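Local coordinates for protein delta (Bacillus subtilis, PDB 3ZH9) that probably serves as the wrench of the bacterial DNA clamp loader, opening the ring of the beta sliding clamp so that it can be loaded onto primed DNA, at residues Asp57-Asp60 against Gln61-Asp65; Lys132-Lys135 against Lys136-Met140; Glu200-Leu204 against Asp205-Met209; Arg213-Glu216 against Gln217-Glu221. All blocks are in the same frame, centred on the assembly; numbering follows the deposited sequence.

Interaction 1. Residues Asp57-Asp60 against Gln61-Asp65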
# COMPACT_ATOMS: atom_id res chain seq x y z
N ASP A 57 18.79 -6.88 -14.57
CA ASP A 57 19.48 -6.00 -15.52
C ASP A 57 20.79 -5.50 -14.95
O ASP A 57 20.93 -5.36 -13.74
CB ASP A 57 18.60 -4.80 -15.88
CG ASP A 57 17.26 -5.20 -16.44
OD1 ASP A 57 17.18 -6.30 -17.03
OD2 ASP A 57 16.30 -4.42 -16.29
N PRO A 58 21.76 -5.22 -15.84
CA PRO A 58 23.08 -4.71 -15.44
C PRO A 58 23.05 -3.23 -15.06
O PRO A 58 22.45 -2.40 -15.75
CB PRO A 58 23.93 -4.92 -16.69
CG PRO A 58 22.96 -4.90 -17.82
CD PRO A 58 21.69 -5.50 -17.28
N LEU A 59 23.71 -2.90 -13.96
CA LEU A 59 23.78 -1.53 -13.49
C LEU A 59 24.49 -0.64 -14.50
O LEU A 59 24.13 0.51 -14.68
CB LEU A 59 24.50 -1.48 -12.13
CG LEU A 59 24.55 -0.12 -11.43
CD1 LEU A 59 23.15 0.42 -11.24
CD2 LEU A 59 25.26 -0.23 -10.10
N ASP A 60 25.49 -1.19 -15.18
CA ASP A 60 26.29 -0.39 -16.10
C ASP A 60 25.47 0.18 -17.26
O ASP A 60 25.77 1.26 -17.76
CB ASP A 60 27.50 -1.18 -16.62
CG ASP A 60 27.12 -2.53 -17.21
OD1 ASP A 60 26.48 -3.33 -16.50
OD2 ASP A 60 27.46 -2.78 -18.40
N GLN A 61 24.44 -0.54 -17.68
CA GLN A 61 23.62 -0.08 -18.80
C GLN A 61 22.74 1.10 -18.35
O GLN A 61 22.54 2.05 -19.11
CB GLN A 61 22.77 -1.22 -19.37
CG GLN A 61 22.10 -0.89 -20.70
CD GLN A 61 23.09 -0.47 -21.79
OE1 GLN A 61 23.58 -1.30 -22.56
NE2 GLN A 61 23.39 0.84 -21.86
N ALA A 62 22.24 1.02 -17.13
CA ALA A 62 21.50 2.11 -16.51
C ALA A 62 22.37 3.36 -16.44
O ALA A 62 21.93 4.44 -16.80
CB ALA A 62 21.01 1.72 -15.13
N ILE A 63 23.61 3.20 -16.00
CA ILE A 63 24.53 4.34 -15.96
C ILE A 63 24.89 4.87 -17.36
O ILE A 63 25.00 6.09 -17.56
CB ILE A 63 25.82 4.02 -15.18
CG1 ILE A 63 25.48 3.69 -13.71
CG2 ILE A 63 26.82 5.18 -15.26
CD1 ILE A 63 26.63 3.08 -12.94
N ALA A 64 25.06 3.97 -18.32
CA ALA A 64 25.39 4.39 -19.68
C ALA A 64 24.22 5.18 -20.27
O ALA A 64 24.42 6.18 -20.97
CB ALA A 64 25.75 3.18 -20.57
N ASP A 65 23.01 4.73 -19.99
CA ASP A 65 21.83 5.51 -20.36
C ASP A 65 21.83 6.89 -19.71
O ASP A 65 21.52 7.90 -20.35
CB ASP A 65 20.53 4.78 -20.00
CG ASP A 65 20.08 3.82 -21.09
OD1 ASP A 65 20.94 3.06 -21.61
OD2 ASP A 65 18.88 3.83 -21.43
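Leu59 and Ile63 touch one turn apart at the start of helix 59-66, where Ile63 N gives a 3.0 Å hydrogen bond to Leu59 O and Ala64 N one of 2.9 Å to Asp60 O. The first of these lies nearly along the C=O axis, whereas Ala64 N comes in tilted 28° from the carbonyl plane. Pro58 is the N-cap residue. Having no side-chain acceptor, it meets the first turn through its carbonyl: Pro58 O receives a weak bond from Gln61 N, 3.3 Å long.

The side chains sort into a buried and an outer side. On the buried side, Leu59 has CG anti to its own nitrogen (chi1 -175°), and the branch point meets the end of the isoleucine chain, with Leu59 CG 4.1 Å from Ile63 CD1; the two chains cross obliquely. On the outer side, the ring of Pro58 and the start of the Gln61 chain run side by side, with Pro58 CG 4.0 Å from Gln61 CB. Gln61 then bends at chi2 (57°), which turns its amide along the helix toward Asp65, one turn on, where Gln61 NE2 makes a weak bond of 3.3 Å to Asp65 OD1.

This helix is the connection of a beta-alpha-beta unit between strands 49-53 and 76-81. Leu59 and Ile63 pack on helix 99-107 through Leu102, Ala101 and Tyr105, while Ala62 lies against Phe52 and Val80 of the two strands, and Asp65 OD2 is bonded to Ser50 OG.

Interaction 2. Residues Lys132-Lys135 against Lys136-Met140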
# COMPACT_ATOMS: atom_id res chain seq x y z
N LYS A 132 25.82 5.85 2.26
CA LYS A 132 26.33 7.12 2.73
C LYS A 132 26.33 8.11 1.58
O LYS A 132 25.95 9.27 1.74
CB LYS A 132 27.72 6.96 3.34
CG LYS A 132 27.76 6.02 4.54
CD LYS A 132 29.14 5.98 5.18
CE LYS A 132 29.20 4.96 6.31
NZ LYS A 132 30.44 5.10 7.11
N ALA A 133 26.72 7.63 0.40
CA ALA A 133 26.77 8.46 -0.80
C ALA A 133 25.39 9.00 -1.20
O ALA A 133 25.28 10.15 -1.62
CB ALA A 133 27.41 7.71 -1.96
N LEU A 134 24.36 8.16 -1.08
CA LEU A 134 22.99 8.57 -1.38
C LEU A 134 22.47 9.62 -0.40
O LEU A 134 21.83 10.59 -0.79
CB LEU A 134 22.05 7.37 -1.40
CG LEU A 134 22.27 6.43 -2.59
CD1 LEU A 134 21.60 5.08 -2.37
CD2 LEU A 134 21.79 7.09 -3.89
N LYS A 135 22.73 9.42 0.88
CA LYS A 135 22.21 10.36 1.88
C LYS A 135 22.81 11.76 1.67
O LYS A 135 22.21 12.76 2.04
CB LYS A 135 22.49 9.84 3.29
CG LYS A 135 21.71 8.56 3.62
CD LYS A 135 22.17 7.94 4.93
CE LYS A 135 22.01 8.92 6.08
NZ LYS A 135 21.79 8.21 7.37
N LYS A 136 24.00 11.81 1.09
CA LYS A 136 24.64 13.08 0.75
C LYS A 136 24.20 13.65 -0.61
O LYS A 136 23.83 14.81 -0.72
CB LYS A 136 26.17 12.94 0.80
CG LYS A 136 26.89 14.03 0.02
CD LYS A 136 28.15 14.52 0.71
CE LYS A 136 29.13 13.42 0.97
NZ LYS A 136 30.50 13.93 1.29
N HIS A 137 24.21 12.81 -1.65
CA HIS A 137 24.00 13.28 -3.02
C HIS A 137 22.59 13.13 -3.58
O HIS A 137 22.21 13.83 -4.51
CB HIS A 137 24.98 12.58 -3.95
CG HIS A 137 26.41 12.96 -3.71
ND1 HIS A 137 26.91 14.20 -4.03
CD2 HIS A 137 27.44 12.25 -3.20
CE1 HIS A 137 28.19 14.24 -3.72
NE2 HIS A 137 28.54 13.07 -3.22
N ALA A 138 21.81 12.20 -3.03
CA ALA A 138 20.46 11.97 -3.54
C ALA A 138 19.41 12.70 -2.70
O ALA A 138 19.61 12.93 -1.52
CB ALA A 138 20.15 10.48 -3.60
N PHE A 139 18.30 13.08 -3.34
CA PHE A 139 17.08 13.49 -2.65
C PHE A 139 16.42 12.22 -2.14
O PHE A 139 15.83 11.45 -2.92
CB PHE A 139 16.13 14.24 -3.61
CG PHE A 139 14.99 14.98 -2.92
CD1 PHE A 139 14.44 14.53 -1.72
CD2 PHE A 139 14.45 16.14 -3.49
CE1 PHE A 139 13.39 15.24 -1.09
CE2 PHE A 139 13.40 16.85 -2.88
CZ PHE A 139 12.87 16.40 -1.68
N MET A 140 16.51 12.01 -0.84
CA MET A 140 15.97 10.80 -0.20
C MET A 140 14.50 11.04 0.10
O MET A 140 14.13 12.12 0.53
CB MET A 140 16.69 10.52 1.13
CG MET A 140 18.21 10.41 1.06
SD MET A 140 18.80 8.95 0.16
CE MET A 140 18.04 7.59 1.04
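Leu134 O takes a 2.8 Å hydrogen bond from Ala138 N, and it is also where the sulfur of Met140 comes to rest, SD lying 3.6 Å from Leu134 O. The donor reaches this carbonyl well off its axis, at a C=O...N angle of 136°. The preceding carbonyls are satisfied in the same helical pattern: Ala133 O by His137 N at 2.9 Å, and Lys132 O by Lys136 N in a longer bond of 3.3 Å. Ala133 O also sits at the edge of the imidazole, near its plane, 3.4 Å from His137 CD2. Over one face of that ring lies Lys136 CG, 3.7 Å above its centre. His137 NE2 and Lys136 NZ are each hydrogen-bonded to glycerol, probably carried over from the crystallisation liquor.

Here helix 129-137 gives way to strand 139-142, an outermost strand of the five-stranded parallel sheet in the P-loop NTPase-like domain. Ala138 is the first residue to leave helical geometry, and its methyl meets Leu134 CD2 at 3.8 Å. Phe139 pairs its backbone with Val17 and Cys19 of strand 17-21. Met140 folds back under the helix: bends at chi2 (-68°) and chi3 (-57°) carry SD to 3.9 Å from Leu134 CB, beside Cys19 and Tyr21. Replacing Met140 by an alanine would probably open a gap under Leu134, whose CB and carbonyl would lose the sulfur packed against them. Ala133 and Leu134 pack on Ile106 of helix 99-107.

Interaction 3. Residues Glu200-Leu204 against Asp205-Met209. With GOL (glycerol), chain F; SO4 (sulfate ion), chain C.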
# COMPACT_ATOMS: atom_id res chain seq x y z
N GLU A 200 -14.02 24.96 0.55
CA GLU A 200 -12.65 24.64 0.91
C GLU A 200 -12.51 23.38 1.77
O GLU A 200 -11.53 22.64 1.65
CB GLU A 200 -11.99 25.81 1.62
CG GLU A 200 -10.58 25.50 2.08
CD GLU A 200 -9.87 26.70 2.64
OE1 GLU A 200 -10.46 27.81 2.60
OE2 GLU A 200 -8.73 26.55 3.12
N GLU A 201 -13.49 23.14 2.63
CA GLU A 201 -13.37 22.08 3.62
C GLU A 201 -14.20 20.84 3.30
O GLU A 201 -15.41 20.92 3.09
CB GLU A 201 -13.74 22.58 5.01
CG GLU A 201 -13.58 21.51 6.08
CD GLU A 201 -14.08 21.93 7.45
OE1 GLU A 201 -14.35 23.13 7.64
OE2 GLU A 201 -14.21 21.05 8.33
N ILE A 202 -13.54 19.69 3.25
CA ILE A 202 -14.24 18.41 3.22
C ILE A 202 -14.80 18.15 4.63
O ILE A 202 -14.04 17.97 5.58
CB ILE A 202 -13.29 17.27 2.81
CG1 ILE A 202 -12.67 17.54 1.42
CG2 ILE A 202 -13.99 15.91 2.86
CD1 ILE A 202 -11.50 16.60 1.11
N THR A 203 -16.13 18.16 4.75
CA THR A 203 -16.79 17.88 6.02
C THR A 203 -16.99 16.37 6.24
O THR A 203 -16.84 15.58 5.31
CB THR A 203 -18.17 18.56 6.12
OG1 THR A 203 -19.09 17.94 5.21
CG2 THR A 203 -18.07 20.06 5.81
N LEU A 204 -17.31 16.00 7.48
CA LEU A 204 -17.63 14.62 7.81
C LEU A 204 -18.85 14.19 7.01
O LEU A 204 -18.92 13.08 6.52
CB LEU A 204 -17.91 14.47 9.30
CG LEU A 204 -18.32 13.06 9.75
CD1 LEU A 204 -17.17 12.09 9.55
CD2 LEU A 204 -18.79 13.04 11.21
N ASP A 205 -19.83 15.08 6.89
CA ASP A 205 -21.00 14.80 6.06
C ASP A 205 -20.64 14.49 4.60
O ASP A 205 -21.22 13.60 4.00
CB ASP A 205 -22.00 15.95 6.12
CG ASP A 205 -22.85 15.94 7.39
OD1 ASP A 205 -23.01 14.88 8.04
OD2 ASP A 205 -23.39 17.02 7.74
N ASP A 206 -19.72 15.27 4.01
CA ASP A 206 -19.23 14.97 2.65
C ASP A 206 -18.66 13.55 2.55
O ASP A 206 -18.93 12.79 1.60
CB ASP A 206 -18.16 15.98 2.22
CG ASP A 206 -18.72 17.37 1.98
OD1 ASP A 206 -19.74 17.50 1.29
OD2 ASP A 206 -18.12 18.34 2.50
N VAL A 207 -17.85 13.19 3.53
CA VAL A 207 -17.24 11.86 3.55
C VAL A 207 -18.32 10.78 3.58
O VAL A 207 -18.30 9.86 2.76
CB VAL A 207 -16.29 11.67 4.74
CG1 VAL A 207 -15.84 10.22 4.83
CG2 VAL A 207 -15.08 12.63 4.59
N LYS A 208 -19.24 10.90 4.53
CA LYS A 208 -20.30 9.90 4.70
C LYS A 208 -21.21 9.80 3.50
O LYS A 208 -21.67 8.72 3.17
CB LYS A 208 -21.15 10.20 5.93
CG LYS A 208 -20.40 10.10 7.27
CD LYS A 208 -21.36 10.43 8.42
CE LYS A 208 -20.87 9.86 9.74
NZ LYS A 208 -21.64 10.36 10.93
N MET A 209 -21.51 10.92 2.84
CA MET A 209 -22.46 10.82 1.74
C MET A 209 -21.78 10.26 0.49
O MET A 209 -22.37 9.49 -0.25
CB MET A 209 -23.18 12.14 1.45
CG MET A 209 -22.35 13.22 0.81
SD MET A 209 -23.34 14.74 0.52
CE MET A 209 -23.58 15.30 2.20
C1 GOL F . -21.43 19.10 4.00
O1 GOL F . -21.48 19.33 5.39
C2 GOL F . -22.59 19.79 3.32
O2 GOL F . -22.54 21.18 3.59
C3 GOL F . -22.51 19.58 1.81
O3 GOL F . -22.24 18.24 1.47
S SO4 C . -15.91 26.39 3.14
O1 SO4 C . -15.54 27.06 1.89
O2 SO4 C . -15.67 27.26 4.29
O3 SO4 C . -15.11 25.18 3.28
O4 SO4 C . -17.33 26.04 3.11
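A capping box formed by Thr203 and Asp206 begins helix 204-210, just after the short, weakly bonded strand at about 201-202. Its two halves are reciprocal. Asp206 N donates to the hydroxyl of Thr203, the N-cap residue, although the place of that hydroxyl is less sure because it lies too near a bound glycerol in the model. The returning bond is firmer: Thr203 N gives a 3.0 Å hydrogen bond to Asp206 OD2, at an N-H...O angle of 164°, using the anti lone pair of the carboxylate oxygen. The same OD2 forms a salt bridge with Arg199, which is likely to steady the charge of this buried acid, while Asp206 OD1 accepts a 2.6 Å bond from O3 of the glycerol.

Behind the box the helix continues with Val207 N bonded to Thr203 O and Lys208 N to Leu204 O, the latter 3.0 Å long. Ile202 and Val207 cross at about a right angle, meeting CG2 to CG2 at 3.9 Å. Ile202 reaches on to Ile189 and Leu192 of helix 182-195, and Val207 to Leu177 of helix 168-177. Where the strand begins, Glu200 N and Glu201 N hydrogen-bond to a sulfate, probably from the crystallisation liquor, Glu201 N lying 2.7 Å from its O3. Leu204 and Lys208 both touch His173, and the extended Lys208 chain crosses that of Leu204, its NZ 3.9 Å from Leu204 CD2.

Interaction 4. Residues Arg213-Glu216 against Gln217-Glu221. With SO4 (sulfate ion), chain H; SO4 (sulfate ion), chain M.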
# COMPACT_ATOMS: atom_id res chain seq x y z
N ARG A 213 -18.43 2.52 2.30
CA ARG A 213 -17.67 1.58 3.12
C ARG A 213 -17.21 0.43 2.25
O ARG A 213 -18.01 -0.19 1.56
CB ARG A 213 -18.54 1.08 4.26
CG ARG A 213 -17.78 0.45 5.40
CD ARG A 213 -18.72 0.10 6.56
NE ARG A 213 -19.21 1.32 7.20
CZ ARG A 213 -18.80 1.77 8.39
NH1 ARG A 213 -17.88 1.10 9.09
NH2 ARG A 213 -19.30 2.89 8.88
N SER A 214 -15.91 0.17 2.24
CA SER A 214 -15.37 -0.89 1.38
C SER A 214 -15.89 -2.28 1.77
O SER A 214 -16.28 -2.52 2.93
CB SER A 214 -13.83 -0.88 1.40
OG SER A 214 -13.34 -1.44 2.60
N LEU A 215 -15.94 -3.18 0.80
CA LEU A 215 -16.32 -4.58 1.04
C LEU A 215 -15.43 -5.21 2.12
O LEU A 215 -15.92 -5.90 3.01
CB LEU A 215 -16.20 -5.37 -0.26
CG LEU A 215 -16.59 -6.85 -0.29
CD1 LEU A 215 -18.00 -7.05 0.23
CD2 LEU A 215 -16.48 -7.38 -1.71
N GLU A 216 -14.13 -4.94 2.03
CA GLU A 216 -13.17 -5.50 2.97
C GLU A 216 -13.40 -4.93 4.37
O GLU A 216 -13.23 -5.62 5.37
CB GLU A 216 -11.74 -5.21 2.51
CG GLU A 216 -10.68 -5.72 3.47
CD GLU A 216 -9.26 -5.38 3.03
OE1 GLU A 216 -8.84 -4.21 3.20
OE2 GLU A 216 -8.55 -6.29 2.53
N GLN A 217 -13.79 -3.67 4.45
CA GLN A 217 -14.11 -3.09 5.75
C GLN A 217 -15.41 -3.69 6.28
O GLN A 217 -15.54 -3.98 7.49
CB GLN A 217 -14.21 -1.56 5.65
CG GLN A 217 -15.01 -0.94 6.78
CD GLN A 217 -14.27 -0.96 8.09
OE1 GLN A 217 -13.06 -1.11 8.11
NE2 GLN A 217 -14.99 -0.82 9.20
N ASN A 218 -16.38 -3.90 5.38
CA ASN A 218 -17.63 -4.54 5.77
C ASN A 218 -17.39 -5.94 6.34
O ASN A 218 -17.94 -6.29 7.39
CB ASN A 218 -18.62 -4.58 4.60
CG ASN A 218 -19.46 -3.32 4.50
OD1 ASN A 218 -19.97 -2.82 5.51
ND2 ASN A 218 -19.60 -2.78 3.30
N ILE A 219 -16.55 -6.72 5.66
CA ILE A 219 -16.16 -8.05 6.16
C ILE A 219 -15.55 -7.95 7.55
O ILE A 219 -15.93 -8.69 8.46
CB ILE A 219 -15.14 -8.75 5.22
CG1 ILE A 219 -15.75 -8.99 3.83
CG2 ILE A 219 -14.61 -10.05 5.84
CD1 ILE A 219 -17.20 -9.40 3.86
N PHE A 220 -14.61 -7.03 7.73
CA PHE A 220 -14.02 -6.83 9.05
C PHE A 220 -15.12 -6.61 10.10
O PHE A 220 -15.14 -7.24 11.16
CB PHE A 220 -13.05 -5.64 9.06
CG PHE A 220 -12.49 -5.33 10.43
CD1 PHE A 220 -11.49 -6.12 10.98
CD2 PHE A 220 -12.98 -4.27 11.17
CE1 PHE A 220 -10.98 -5.86 12.25
CE2 PHE A 220 -12.48 -4.00 12.43
CZ PHE A 220 -11.48 -4.80 12.97
N GLU A 221 -16.03 -5.70 9.79
CA GLU A 221 -17.08 -5.32 10.74
C GLU A 221 -18.04 -6.46 11.00
O GLU A 221 -18.49 -6.67 12.13
CB GLU A 221 -17.86 -4.10 10.23
CG GLU A 221 -17.12 -2.78 10.40
CD GLU A 221 -16.78 -2.46 11.85
OE1 GLU A 221 -17.37 -3.10 12.76
OE2 GLU A 221 -15.92 -1.58 12.09
S SO4 H . -22.09 3.11 2.62
O1 SO4 H . -22.62 4.48 2.60
O2 SO4 H . -20.80 3.13 3.29
O3 SO4 H . -21.91 2.61 1.26
O4 SO4 H . -23.03 2.26 3.35
S SO4 M . -21.39 5.95 7.43
O1 SO4 M . -20.27 6.58 6.70
O2 SO4 M . -20.88 4.96 8.38
O3 SO4 M . -22.29 5.27 6.49
O4 SO4 M . -22.15 6.98 8.14
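The guanidinium of Arg213 has one sulfate at its edge, in plane, with NH2 bonded to O2 of that ion at 2.7 Å. Gln217 NE2 also lies at the edge, near the plane, its amide turned 51° from the guanidinium; both groups are donors there and make no bond. Glu221 CG lies oblique to it, and the opposite charges, Arg213 NH1 and Glu221 OE2, stay 4.5 Å apart, beyond a salt bridge. The amide of Asn218 is turned 35°, and its OD1 comes to 3.3 Å from Arg213 CD.

Nearer the backbone, aliphatic parts touch: Arg213 CG packs on Gln217 CG at 3.4 Å. A second sulfate accepts a 2.6 Å bond from Arg213 N. Ser214, the N-cap of helix 215-227, has OG between the backbone N and the carbonyl carbon (chi1 76°), accepting from Gln217 N at 2.9 Å; Ser214 O takes Asn218 N. Leu215 and Ile219 face Leu254 of helix 248-269, and Glu216 OE1 is bonded to His181 and Asn179.

With Arg213 cut back to an alanine, the in-plane sulfate is likely to lose its NH2 donor and Gln217 CG its packing partner. Both sulfates probably come from the crystallisation liquor, yet they indicate that this helix start can bind anions.

How the interactions relate
From the N terminus the four contacts follow in series, none nesting in or crossing another, and each is a local turn rather than the closure of a long loop. Interactions 1 and 2 share the P-loop NTPase-like domain, their centres about 19 Å apart: the first opens a helix between two strands, the second ends a helix as the chain enters an edge strand. Helix 99-107 is touched by both. Interaction 3, about 40 Å between centres from interaction 2, starts a helix beside helices 168-177 and 182-195. Interaction 4 comes soon afterwards, beginning the next helix and meeting helix 168-177 too, and it also touches helices 231-243 and 248-269 of the C-terminal domain.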